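Dally-like protein (Drosophila melanogaster, PDB 3ODN) probably acts as a cell-surface heparan sulfate proteoglycan of the glypican family, its alpha-helical protein core being linked to Hedgehog signalling. Local coordinates at residues N250-C255 against H424-N429; G201-T206 against M271-V276; S208-K213 against S483-A488. The protein carries 2 engineered substitutions. All blocks are in the same frame, centred on the assembly; numbering follows the deposited sequence.

How the contacts relate
From the N terminus, helix 182-214 supplies two partners in a row, 201-206 for contact 2 and 208-213 for contact 3. Contact 1 then opens at 250-255. Contact 2 closes first, when 271-276 returns after 64 intervening residues. Contact 1 closes at 424-429, and contact 3 closes last at 483-488. Contact 2 therefore crosses both others, while contact 1 is nested inside the loop of contact 3. Contacts 2 and 3 touch through Thr206 OG1 and Ala488 CB, 4.0 Å apart. Contact 1 lies about 23 Å, centre to centre, from contact 3. Contacts 2 and 3 join helix 182-214 to helices 260-281 and 479-496; contact 1 joins helices 245-255 and 422-428.

Contact 1: residues N250-C255 against H424-N429; sequences NVIKGC and HSVCSN
Cys427, whose sulfur meets Ile252 across this contact, has its backbone O hydrogen-bonded by Ser434 OG, and a further backbone hydrogen bond joins the same two residues. These bonds link Cys427 to Ser434, further along the chain. The contact itself is apolar at its centre. The tip of Ile252 does the touching. Its CD1 lies 3.5 Å from Val426 CG1 and 3.7 Å from Cys427 SG, so one methyl meets both a valine branch and a sulfur. Ile252 CG1 sits beside the backbone N (chi1 -58°), with CG2 anti to that N, and chi2 is extended, which sends CD1 out toward helix 422-428. Val426 offers its CG1 branch, and the two side chains cross obliquely. Cys427 SG is also half of the disulfide to Cys248, one turn before Ile252 on the same helix. The same two helices are therefore joined by a covalent bond and by packing.

At the more open margin, Lys253 extends toward His424. Its chain is bent at the last torsion, and NZ stands 3.8 Å from His424 NE2, oblique to the ring. The axes of the two short helical segments approach to 9.8 Å at an angle of 133°. Cys255, in the same segment, is disulfide-bonded to Cys223. This clustering of cystines is consistent with the cysteine-rich lobe of the glypican core. Leu62 of the long helix 48-106 touches both Ile252 and Val426, so that helix packs against both helices at this point.

Contact 2: residues G201-T206 against M271-V276; sequences GQALTT and MAMDKV
Met273 carries this contact from the side of helix 260-281, meeting two neighbouring residues of helix 182-214. Its sulfur SD lies 3.8 Å from Ala203 CB. Its terminal methyl CE reaches further and stops 3.6 Å from Leu204 CG. The alanine offers a single methyl, pointing toward the other helix. The leucine is met at its branch point, and the Leu204 and Met273 side chains cross at about a right angle. Met273 reaches both because its chain is folded: CG sits beside the backbone N, and the chain bends again at chi2 (-69°) and chi3 (-78°). The sulfur thus comes beside the alanine methyl while the CE methyl turns to the leucine.

The small Ala203 is consistent with a close approach of the helices here, with Ala203 CA 7.9 Å from Met273 CA. Both segments lie within longer helices, close to the centre of the chain. This is packing inside the alpha-helical bundle that forms the elongated glypican core, and the three touching residues are all buried.

The next shell comes largely from other helices of the bundle. Leu492 of helix 479-496 packs on both Ala203 and Met273, and Val412 of helix 400-414 also touches Met273. Tyr200, from helix 182-214 itself, touches Met273 as well. Leu204 is covered by Leu77 and Ala81 of helix 48-106 and by Ile408 of helix 400-414.

Polar groups follow further out. Thr206 OG1 donates to Ala203 O at 3.2 Å, a side-chain bond to the carbonyl of a touching residue. The donor sits above the carbonyl plane, at a C=O...donor angle of 100°. Asp274, next to Met273 in the chain, forms a salt bridge with Arg409 of helix 400-414.

Contact 3: residues S208-K213 against S483-A488; sequences SEVAKK and SHLKNA
The imidazole of His484 is the flat group at this contact, but its ring carries none of the touching. No atom of 208-213 comes within 4.2 Å of the ring, at a face or at an edge. The histidine meets Val210 with its CB instead, 3.7 Å from Val210 CG2. Its ring carbon CG sits beside the backbone N (chi1 -71°), which leaves the ring at the exposed margin.

Val210 is the residue of helix 182-214 that both partners share. It points toward helix 479-496 and divides its two methyls. CG2 goes to the histidine, while CG1 faces Leu485 CD1 at a looser 4.1 Å. Val210 lies aslant to both side chains. The nearest CA atoms are those of Val210 and Leu485, 7.1 Å apart, so the two helices run near each other here.

Helix 260-281 packs against both Val210 and Leu485. Its Phe262 touches Val210, and its Trp266 touches Leu485. Helix 48-106 packs on the next residue, Ala211, through Met73 and Ser74.

This joint belongs to the helical bundle of the glypican core. Lys213 NZ lies 6.2 Å from His484 NE2, too far for direct contact. Both approaches between the segments are carbon to carbon, from the valine methyls to the histidine CB and the leucine CD1, so the contact depends on dispersion and on burial of apolar surface.

Contact 1: residues N250-C255 against H424-N429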
ATOM      1  N   ASN A 250     -16.719  13.288  24.431  1.00 62.71           N
ATOM      2  CA  ASN A 250     -17.374  12.056  24.897  1.00 64.54           C
ATOM      3  C   ASN A 250     -18.637  11.777  24.124  1.00 73.60           C
ATOM      4  O   ASN A 250     -18.853  10.626  23.740  1.00 77.85           O
ATOM      5  CB  ASN A 250     -17.659  12.082  26.406  1.00 67.69           C
ATOM      6  CG  ASN A 250     -16.558  11.517  27.280  1.00 93.00           C
ATOM      7  OD1 ASN A 250     -15.562  10.955  26.809  1.00 95.31           O
ATOM      8  ND2 ASN A 250     -16.719  11.633  28.586  1.00 81.04           N
ATOM      9  N   VAL A 251     -19.442  12.822  23.841  1.00 71.26           N
ATOM     10  CA  VAL A 251     -20.683  12.713  23.060  1.00 74.82           C
ATOM     11  C   VAL A 251     -20.337  12.263  21.650  1.00 81.04           C
ATOM     12  O   VAL A 251     -20.846  11.229  21.207  1.00 84.18           O
ATOM     13  CB  VAL A 251     -21.545  14.014  23.097  1.00 79.43           C
ATOM     14  CG1 VAL A 251     -22.585  14.066  21.979  1.00 81.84           C
ATOM     15  CG2 VAL A 251     -22.196  14.209  24.463  1.00 80.93           C
ATOM     16  N   ILE A 252     -19.417  12.989  20.977  1.00 75.67           N
ATOM     17  CA  ILE A 252     -19.005  12.668  19.602  1.00 74.46           C
ATOM     18  C   ILE A 252     -18.318  11.293  19.453  1.00 77.39           C
ATOM     19  O   ILE A 252     -18.576  10.611  18.460  1.00 78.75           O
ATOM     20  CB  ILE A 252     -18.378  13.875  18.837  1.00 74.42           C
ATOM     21  CG1 ILE A 252     -19.401  15.037  18.807  1.00 77.34           C
ATOM     22  CG2 ILE A 252     -18.002  13.489  17.401  1.00 72.44           C
ATOM     23  CD1 ILE A 252     -18.864  16.352  18.615  1.00 79.22           C
ATOM     24  N   LYS A 253     -17.555  10.844  20.480  1.00 71.99           N
ATOM     25  CA  LYS A 253     -16.955   9.498  20.515  1.00 71.72           C
ATOM     26  C   LYS A 253     -18.080   8.415  20.520  1.00 81.97           C
ATOM     27  O   LYS A 253     -17.971   7.406  19.818  1.00 81.93           O
ATOM     28  CB  LYS A 253     -16.037   9.318  21.739  1.00 71.94           C
ATOM     29  CG  LYS A 253     -14.671   9.972  21.620  1.00 74.94           C
ATOM     30  CD  LYS A 253     -13.654   9.332  22.566  1.00 79.17           C
ATOM     31  CE  LYS A 253     -12.349  10.085  22.626  1.00 88.85           C
ATOM     32  NZ  LYS A 253     -11.613  10.081  21.325  1.00104.01           N
ATOM     33  N   GLY A 254     -19.150   8.661  21.284  1.00 83.04           N
ATOM     34  CA  GLY A 254     -20.306   7.772  21.360  1.00 86.99           C
ATOM     35  C   GLY A 254     -21.094   7.702  20.064  1.00 93.75           C
ATOM     36  O   GLY A 254     -21.633   6.640  19.723  1.00 94.50           O
ATOM     37  N   CYS A 255     -21.181   8.846  19.341  1.00 91.82           N
ATOM     38  CA  CYS A 255     -21.845   8.961  18.033  1.00 95.29           C
ATOM     39  C   CYS A 255     -21.098   8.120  17.008  1.00 99.03           C
ATOM     40  O   CYS A 255     -21.712   7.343  16.271  1.00103.76           O
ATOM     41  CB  CYS A 255     -21.916  10.418  17.587  1.00 95.57           C
ATOM     42  SG  CYS A 255     -23.114  11.419  18.495  1.00103.40           S
ATOM     43  N   HIS A 424     -12.377  15.651  18.280  1.00 61.91           N
ATOM     44  CA  HIS A 424     -11.589  16.856  18.585  1.00 61.69           C
ATOM     45  C   HIS A 424     -11.698  17.903  17.464  1.00 65.29           C
ATOM     46  O   HIS A 424     -11.831  19.087  17.761  1.00 65.21           O
ATOM     47  CB  HIS A 424     -10.117  16.491  18.884  1.00 60.67           C
ATOM     48  CG  HIS A 424      -9.984  15.368  19.863  1.00 64.35           C
ATOM     49  ND1 HIS A 424     -10.124  15.579  21.231  1.00 66.66           N
ATOM     50  CD2 HIS A 424      -9.810  14.045  19.640  1.00 66.23           C
ATOM     51  CE1 HIS A 424     -10.022  14.384  21.790  1.00 66.12           C
ATOM     52  NE2 HIS A 424      -9.813  13.431  20.875  1.00 66.34           N
ATOM     53  N   SER A 425     -11.685  17.451  16.185  1.00 62.20           N
ATOM     54  CA  SER A 425     -11.851  18.300  14.999  1.00 63.56           C
ATOM     55  C   SER A 425     -13.254  18.972  15.037  1.00 69.75           C
ATOM     56  O   SER A 425     -13.344  20.208  14.965  1.00 70.80           O
ATOM     57  CB  SER A 425     -11.644  17.482  13.721  1.00 66.38           C
ATOM     58  OG  SER A 425     -11.825  18.242  12.536  1.00 73.10           O
ATOM     59  N   VAL A 426     -14.323  18.161  15.255  1.00 66.78           N
ATOM     60  CA  VAL A 426     -15.719  18.611  15.386  1.00 69.95           C
ATOM     61  C   VAL A 426     -15.899  19.695  16.490  1.00 74.41           C
ATOM     62  O   VAL A 426     -16.498  20.741  16.222  1.00 76.77           O
ATOM     63  CB  VAL A 426     -16.714  17.427  15.591  1.00 75.14           C
ATOM     64  CG1 VAL A 426     -18.164  17.904  15.538  1.00 79.08           C
ATOM     65  CG2 VAL A 426     -16.490  16.322  14.569  1.00 74.49           C
ATOM     66  N   CYS A 427     -15.368  19.452  17.702  1.00 68.21           N
ATOM     67  CA  CYS A 427     -15.530  20.360  18.848  1.00 68.40           C
ATOM     68  C   CYS A 427     -14.806  21.699  18.763  1.00 71.84           C
ATOM     69  O   CYS A 427     -15.245  22.660  19.388  1.00 73.56           O
ATOM     70  CB  CYS A 427     -15.230  19.642  20.162  1.00 66.83           C
ATOM     71  SG  CYS A 427     -16.275  18.194  20.467  1.00 72.61           S
ATOM     72  N   SER A 428     -13.681  21.745  18.042  1.00 66.59           N
ATOM     73  CA  SER A 428     -12.814  22.912  17.873  1.00 64.78           C
ATOM     74  C   SER A 428     -13.324  23.915  16.833  1.00 72.78           C
ATOM     75  O   SER A 428     -12.874  25.064  16.825  1.00 73.33           O
ATOM     76  CB  SER A 428     -11.416  22.449  17.485  1.00 62.89           C
ATOM     77  OG  SER A 428     -11.436  21.817  16.214  1.00 71.74           O
ATOM     78  N   ASN A 429     -14.236  23.469  15.949  1.00 72.07           N
ATOM     79  CA  ASN A 429     -14.825  24.240  14.861  1.00 75.75           C
ATOM     80  C   ASN A 429     -15.732  25.389  15.302  1.00 84.68           C
ATOM     81  O   ASN A 429     -16.489  25.235  16.261  1.00 83.84           O
ATOM     82  CB  ASN A 429     -15.588  23.314  13.922  1.00 77.69           C
ATOM     83  CG  ASN A 429     -15.408  23.719  12.492  1.00102.72           C
ATOM     84  OD1 ASN A 429     -14.374  23.427  11.879  1.00 96.99           O
ATOM     85  ND2 ASN A 429     -16.366  24.476  11.963  1.00 96.51           N
TER

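Contact 2: residues G201-T206 against M271-V276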
ATOM      1  N   GLY A 201       0.502   0.034  -3.762  1.00 43.86           N
ATOM      2  CA  GLY A 201      -0.523   0.692  -4.571  1.00 45.25           C
ATOM      3  C   GLY A 201      -1.931   0.166  -4.352  1.00 51.60           C
ATOM      4  O   GLY A 201      -2.873   0.960  -4.316  1.00 54.80           O
ATOM      5  N   GLN A 202      -2.087  -1.177  -4.218  1.00 45.39           N
ATOM      6  CA  GLN A 202      -3.352  -1.872  -3.951  1.00 46.71           C
ATOM      7  C   GLN A 202      -3.927  -1.464  -2.607  1.00 51.64           C
ATOM      8  O   GLN A 202      -5.081  -1.060  -2.555  1.00 55.45           O
ATOM      9  CB  GLN A 202      -3.164  -3.406  -3.962  1.00 48.60           C
ATOM     10  CG  GLN A 202      -3.171  -4.049  -5.326  1.00 63.93           C
ATOM     11  CD  GLN A 202      -3.436  -5.529  -5.191  1.00 93.52           C
ATOM     12  OE1 GLN A 202      -2.519  -6.334  -4.978  1.00 87.72           O
ATOM     13  NE2 GLN A 202      -4.708  -5.917  -5.279  1.00 91.90           N
ATOM     14  N   ALA A 203      -3.124  -1.539  -1.524  1.00 47.12           N
ATOM     15  CA  ALA A 203      -3.511  -1.183  -0.149  1.00 47.12           C
ATOM     16  C   ALA A 203      -3.970   0.260  -0.004  1.00 54.17           C
ATOM     17  O   ALA A 203      -4.858   0.536   0.806  1.00 55.02           O
ATOM     18  CB  ALA A 203      -2.368  -1.463   0.801  1.00 45.93           C
ATOM     19  N   LEU A 204      -3.374   1.171  -0.791  1.00 53.00           N
ATOM     20  CA  LEU A 204      -3.693   2.596  -0.856  1.00 55.19           C
ATOM     21  C   LEU A 204      -5.072   2.781  -1.499  1.00 63.51           C
ATOM     22  O   LEU A 204      -5.827   3.661  -1.090  1.00 64.91           O
ATOM     23  CB  LEU A 204      -2.672   3.267  -1.775  1.00 55.16           C
ATOM     24  CG  LEU A 204      -1.625   4.182  -1.175  1.00 58.85           C
ATOM     25  CD1 LEU A 204      -0.494   4.420  -2.186  1.00 58.96           C
ATOM     26  CD2 LEU A 204      -2.235   5.486  -0.665  1.00 57.54           C
ATOM     27  N   THR A 205      -5.358   1.987  -2.562  1.00 61.68           N
ATOM     28  CA  THR A 205      -6.616   1.978  -3.311  1.00 63.85           C
ATOM     29  C   THR A 205      -7.746   1.492  -2.383  1.00 69.32           C
ATOM     30  O   THR A 205      -8.713   2.218  -2.182  1.00 70.47           O
ATOM     31  CB  THR A 205      -6.421   1.201  -4.645  1.00 65.15           C
ATOM     32  OG1 THR A 205      -5.503   1.927  -5.454  1.00 66.90           O
ATOM     33  CG2 THR A 205      -7.698   1.022  -5.446  1.00 62.55           C
ATOM     34  N   THR A 206      -7.570   0.309  -1.760  1.00 65.08           N
ATOM     35  CA  THR A 206      -8.535  -0.283  -0.834  1.00 66.10           C
ATOM     36  C   THR A 206      -8.716   0.536   0.445  1.00 67.88           C
ATOM     37  O   THR A 206      -9.738   0.374   1.089  1.00 69.81           O
ATOM     38  CB  THR A 206      -8.189  -1.740  -0.515  1.00 75.43           C
ATOM     39  OG1 THR A 206      -6.925  -1.781   0.136  1.00 76.12           O
ATOM     40  CG2 THR A 206      -8.171  -2.631  -1.747  1.00 76.56           C
ATOM     41  N   MET A 271       0.810   1.724  10.177  1.00 47.34           N
ATOM     42  CA  MET A 271       2.044   1.111  10.656  1.00 49.62           C
ATOM     43  C   MET A 271       2.632   0.092   9.671  1.00 51.78           C
ATOM     44  O   MET A 271       3.856   0.023   9.539  1.00 51.30           O
ATOM     45  CB  MET A 271       1.830   0.485  12.034  1.00 55.16           C
ATOM     46  CG  MET A 271       1.534   1.526  13.079  1.00 61.34           C
ATOM     47  SD  MET A 271       1.697   0.959  14.782  1.00 70.81           S
ATOM     48  CE  MET A 271       0.401  -0.326  14.879  1.00 69.34           C
ATOM     49  N   ALA A 272       1.761  -0.697   8.994  1.00 46.74           N
ATOM     50  CA  ALA A 272       2.162  -1.686   8.000  1.00 46.58           C
ATOM     51  C   ALA A 272       2.514  -0.973   6.686  1.00 47.25           C
ATOM     52  O   ALA A 272       3.484  -1.378   6.020  1.00 47.38           O
ATOM     53  CB  ALA A 272       1.053  -2.715   7.778  1.00 48.65           C
ATOM     54  N   MET A 273       1.745   0.093   6.323  1.00 39.67           N
ATOM     55  CA  MET A 273       2.024   0.913   5.125  1.00 38.26           C
ATOM     56  C   MET A 273       3.371   1.608   5.280  1.00 42.26           C
ATOM     57  O   MET A 273       4.105   1.736   4.292  1.00 42.35           O
ATOM     58  CB  MET A 273       0.933   1.996   4.884  1.00 39.76           C
ATOM     59  CG  MET A 273      -0.253   1.503   4.118  1.00 42.39           C
ATOM     60  SD  MET A 273       0.036   1.094   2.380  1.00 44.12           S
ATOM     61  CE  MET A 273       0.062   2.719   1.681  1.00 40.82           C
ATOM     62  N   ASP A 274       3.696   2.060   6.515  1.00 38.44           N
ATOM     63  CA  ASP A 274       4.987   2.703   6.784  1.00 38.25           C
ATOM     64  C   ASP A 274       6.187   1.751   6.690  1.00 43.49           C
ATOM     65  O   ASP A 274       7.278   2.183   6.326  1.00 44.04           O
ATOM     66  CB  ASP A 274       4.994   3.418   8.124  1.00 39.81           C
ATOM     67  CG  ASP A 274       6.014   4.530   8.113  1.00 55.46           C
ATOM     68  OD1 ASP A 274       5.757   5.562   7.448  1.00 57.50           O
ATOM     69  OD2 ASP A 274       7.105   4.344   8.702  1.00 62.50           O
ATOM     70  N   LYS A 275       6.002   0.476   7.054  1.00 41.31           N
ATOM     71  CA  LYS A 275       7.078  -0.505   6.991  1.00 42.31           C
ATOM     72  C   LYS A 275       7.357  -0.890   5.538  1.00 45.46           C
ATOM     73  O   LYS A 275       8.512  -0.987   5.154  1.00 47.10           O
ATOM     74  CB  LYS A 275       6.804  -1.706   7.922  1.00 46.02           C
ATOM     75  CG  LYS A 275       7.869  -2.824   7.896  1.00 54.32           C
ATOM     76  CD  LYS A 275       9.295  -2.431   8.371  1.00 60.40           C
ATOM     77  CE  LYS A 275       9.345  -1.851   9.768  1.00 63.66           C
ATOM     78  NZ  LYS A 275      10.727  -1.802  10.295  1.00 79.33           N
ATOM     79  N   VAL A 276       6.306  -1.030   4.722  1.00 41.49           N
ATOM     80  CA  VAL A 276       6.388  -1.307   3.290  1.00 40.66           C
ATOM     81  C   VAL A 276       7.071  -0.137   2.540  1.00 46.84           C
ATOM     82  O   VAL A 276       7.963  -0.403   1.748  1.00 48.67           O
ATOM     83  CB  VAL A 276       4.999  -1.734   2.705  1.00 43.85           C
ATOM     84  CG1 VAL A 276       5.015  -1.851   1.186  1.00 42.60           C
ATOM     85  CG2 VAL A 276       4.530  -3.043   3.318  1.00 44.53           C
TER

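Contact 3: residues S208-K213 against S483-A488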
ATOM      1  N   SER A 208      -8.583   3.990   0.554  1.00 64.16           N
ATOM      2  CA  SER A 208      -9.373   5.055  -0.057  1.00 66.35           C
ATOM      3  C   SER A 208     -10.812   4.586  -0.300  1.00 74.46           C
ATOM      4  O   SER A 208     -11.758   5.326  -0.038  1.00 76.62           O
ATOM      5  CB  SER A 208      -8.715   5.479  -1.366  1.00 68.42           C
ATOM      6  OG  SER A 208      -9.585   6.245  -2.179  1.00 78.21           O
ATOM      7  N   GLU A 209     -10.959   3.334  -0.752  1.00 72.52           N
ATOM      8  CA  GLU A 209     -12.225   2.679  -1.049  1.00 76.27           C
ATOM      9  C   GLU A 209     -13.006   2.404   0.224  1.00 81.14           C
ATOM     10  O   GLU A 209     -14.159   2.804   0.319  1.00 83.28           O
ATOM     11  CB  GLU A 209     -11.984   1.353  -1.797  1.00 77.82           C
ATOM     12  CG  GLU A 209     -11.723   1.456  -3.295  1.00 88.30           C
ATOM     13  CD  GLU A 209     -11.338   0.141  -3.954  1.00113.72           C
ATOM     14  OE1 GLU A 209     -11.216  -0.881  -3.237  1.00101.38           O
ATOM     15  OE2 GLU A 209     -11.155   0.131  -5.193  1.00115.79           O
ATOM     16  N   VAL A 210     -12.386   1.706   1.188  1.00 76.52           N
ATOM     17  CA  VAL A 210     -12.994   1.335   2.467  1.00 77.94           C
ATOM     18  C   VAL A 210     -13.419   2.567   3.290  1.00 82.78           C
ATOM     19  O   VAL A 210     -14.460   2.517   3.960  1.00 85.29           O
ATOM     20  CB  VAL A 210     -12.108   0.304   3.215  1.00 80.77           C
ATOM     21  CG1 VAL A 210     -12.466   0.181   4.674  1.00 81.93           C
ATOM     22  CG2 VAL A 210     -12.204  -1.064   2.557  1.00 82.34           C
ATOM     23  N   ALA A 211     -12.655   3.686   3.183  1.00 77.02           N
ATOM     24  CA  ALA A 211     -12.973   4.954   3.854  1.00 77.05           C
ATOM     25  C   ALA A 211     -14.273   5.507   3.252  1.00 85.32           C
ATOM     26  O   ALA A 211     -15.130   5.993   4.001  1.00 86.86           O
ATOM     27  CB  ALA A 211     -11.840   5.962   3.687  1.00 74.38           C
ATOM     28  N   LYS A 212     -14.444   5.353   1.914  1.00 82.45           N
ATOM     29  CA  LYS A 212     -15.647   5.785   1.196  1.00 86.79           C
ATOM     30  C   LYS A 212     -16.906   5.017   1.647  1.00 94.14           C
ATOM     31  O   LYS A 212     -17.994   5.601   1.635  1.00 97.94           O
ATOM     32  CB  LYS A 212     -15.460   5.716  -0.332  1.00 90.26           C
ATOM     33  CG  LYS A 212     -15.894   6.982  -1.057  1.00109.81           C
ATOM     34  CD  LYS A 212     -15.672   6.882  -2.562  1.00123.49           C
ATOM     35  CE  LYS A 212     -16.406   7.964  -3.323  1.00137.69           C
ATOM     36  NZ  LYS A 212     -16.225   7.822  -4.791  1.00146.31           N
ATOM     37  N   LYS A 213     -16.764   3.738   2.086  1.00 88.46           N
ATOM     38  CA  LYS A 213     -17.915   2.958   2.561  1.00 91.81           C
ATOM     39  C   LYS A 213     -18.352   3.265   4.014  1.00 96.34           C
ATOM     40  O   LYS A 213     -19.445   2.868   4.433  1.00 98.45           O
ATOM     41  CB  LYS A 213     -17.795   1.459   2.235  1.00 93.92           C
ATOM     42  CG  LYS A 213     -18.562   1.099   0.971  1.00108.37           C
ATOM     43  CD  LYS A 213     -18.094  -0.185   0.312  1.00119.73           C
ATOM     44  CE  LYS A 213     -18.824  -0.413  -0.993  1.00131.64           C
ATOM     45  NZ  LYS A 213     -18.442  -1.697  -1.640  1.00138.17           N
ATOM     46  N   SER A 483     -12.882  -6.183   7.666  1.00 79.56           N
ATOM     47  CA  SER A 483     -12.232  -7.354   7.070  1.00 79.81           C
ATOM     48  C   SER A 483     -11.440  -7.001   5.800  1.00 80.96           C
ATOM     49  O   SER A 483     -10.329  -7.514   5.624  1.00 79.83           O
ATOM     50  CB  SER A 483     -13.229  -8.489   6.837  1.00 86.80           C
ATOM     51  OG  SER A 483     -14.291  -8.103   5.981  1.00 97.14           O
ATOM     52  N   HIS A 484     -11.972  -6.079   4.958  1.00 76.25           N
ATOM     53  CA  HIS A 484     -11.287  -5.607   3.749  1.00 75.75           C
ATOM     54  C   HIS A 484     -10.004  -4.842   4.116  1.00 78.27           C
ATOM     55  O   HIS A 484      -9.034  -4.860   3.348  1.00 77.46           O
ATOM     56  CB  HIS A 484     -12.202  -4.721   2.894  1.00 78.17           C
ATOM     57  CG  HIS A 484     -13.314  -5.447   2.199  1.00 85.68           C
ATOM     58  ND1 HIS A 484     -13.066  -6.517   1.349  1.00 89.61           N
ATOM     59  CD2 HIS A 484     -14.642  -5.188   2.196  1.00 89.68           C
ATOM     60  CE1 HIS A 484     -14.250  -6.895   0.901  1.00 92.58           C
ATOM     61  NE2 HIS A 484     -15.226  -6.123   1.381  1.00 93.05           N
ATOM     62  N   LEU A 485     -10.013  -4.164   5.292  1.00 72.30           N
ATOM     63  CA  LEU A 485      -8.869  -3.443   5.823  1.00 69.12           C
ATOM     64  C   LEU A 485      -7.942  -4.439   6.503  1.00 72.40           C
ATOM     65  O   LEU A 485      -6.740  -4.368   6.286  1.00 71.95           O
ATOM     66  CB  LEU A 485      -9.295  -2.321   6.793  1.00 68.35           C
ATOM     67  CG  LEU A 485      -8.292  -1.190   6.962  1.00 71.16           C
ATOM     68  CD1 LEU A 485      -8.533  -0.089   5.945  1.00 71.78           C
ATOM     69  CD2 LEU A 485      -8.371  -0.623   8.335  1.00 75.60           C
ATOM     70  N   LYS A 486      -8.483  -5.392   7.287  1.00 70.14           N
ATOM     71  CA  LYS A 486      -7.677  -6.439   7.937  1.00 69.63           C
ATOM     72  C   LYS A 486      -6.915  -7.272   6.920  1.00 72.34           C
ATOM     73  O   LYS A 486      -5.758  -7.595   7.187  1.00 71.24           O
ATOM     74  CB  LYS A 486      -8.499  -7.339   8.882  1.00 73.64           C
ATOM     75  CG  LYS A 486      -8.676  -6.726  10.276  1.00 86.18           C
ATOM     76  CD  LYS A 486      -9.097  -7.737  11.347  1.00 91.52           C
ATOM     77  CE  LYS A 486     -10.567  -7.637  11.691  1.00102.42           C
ATOM     78  NZ  LYS A 486     -10.903  -8.382  12.935  1.00113.16           N
ATOM     79  N   ASN A 487      -7.535  -7.593   5.750  1.00 69.51           N
ATOM     80  CA  ASN A 487      -6.841  -8.385   4.716  1.00 69.80           C
ATOM     81  C   ASN A 487      -5.684  -7.636   4.045  1.00 68.02           C
ATOM     82  O   ASN A 487      -4.607  -8.200   3.933  1.00 65.54           O
ATOM     83  CB  ASN A 487      -7.777  -9.150   3.757  1.00 78.66           C
ATOM     84  CG  ASN A 487      -8.715  -8.320   2.910  1.00114.82           C
ATOM     85  OD1 ASN A 487      -8.313  -7.366   2.225  1.00109.49           O
ATOM     86  ND2 ASN A 487      -9.975  -8.753   2.842  1.00108.37           N
ATOM     87  N   ALA A 488      -5.869  -6.325   3.753  1.00 63.08           N
ATOM     88  CA  ALA A 488      -4.850  -5.394   3.247  1.00 60.04           C
ATOM     89  C   ALA A 488      -3.595  -5.394   4.177  1.00 60.05           C
ATOM     90  O   ALA A 488      -2.467  -5.495   3.668  1.00 58.97           O
ATOM     91  CB  ALA A 488      -5.432  -3.986   3.168  1.00 59.80           C
TER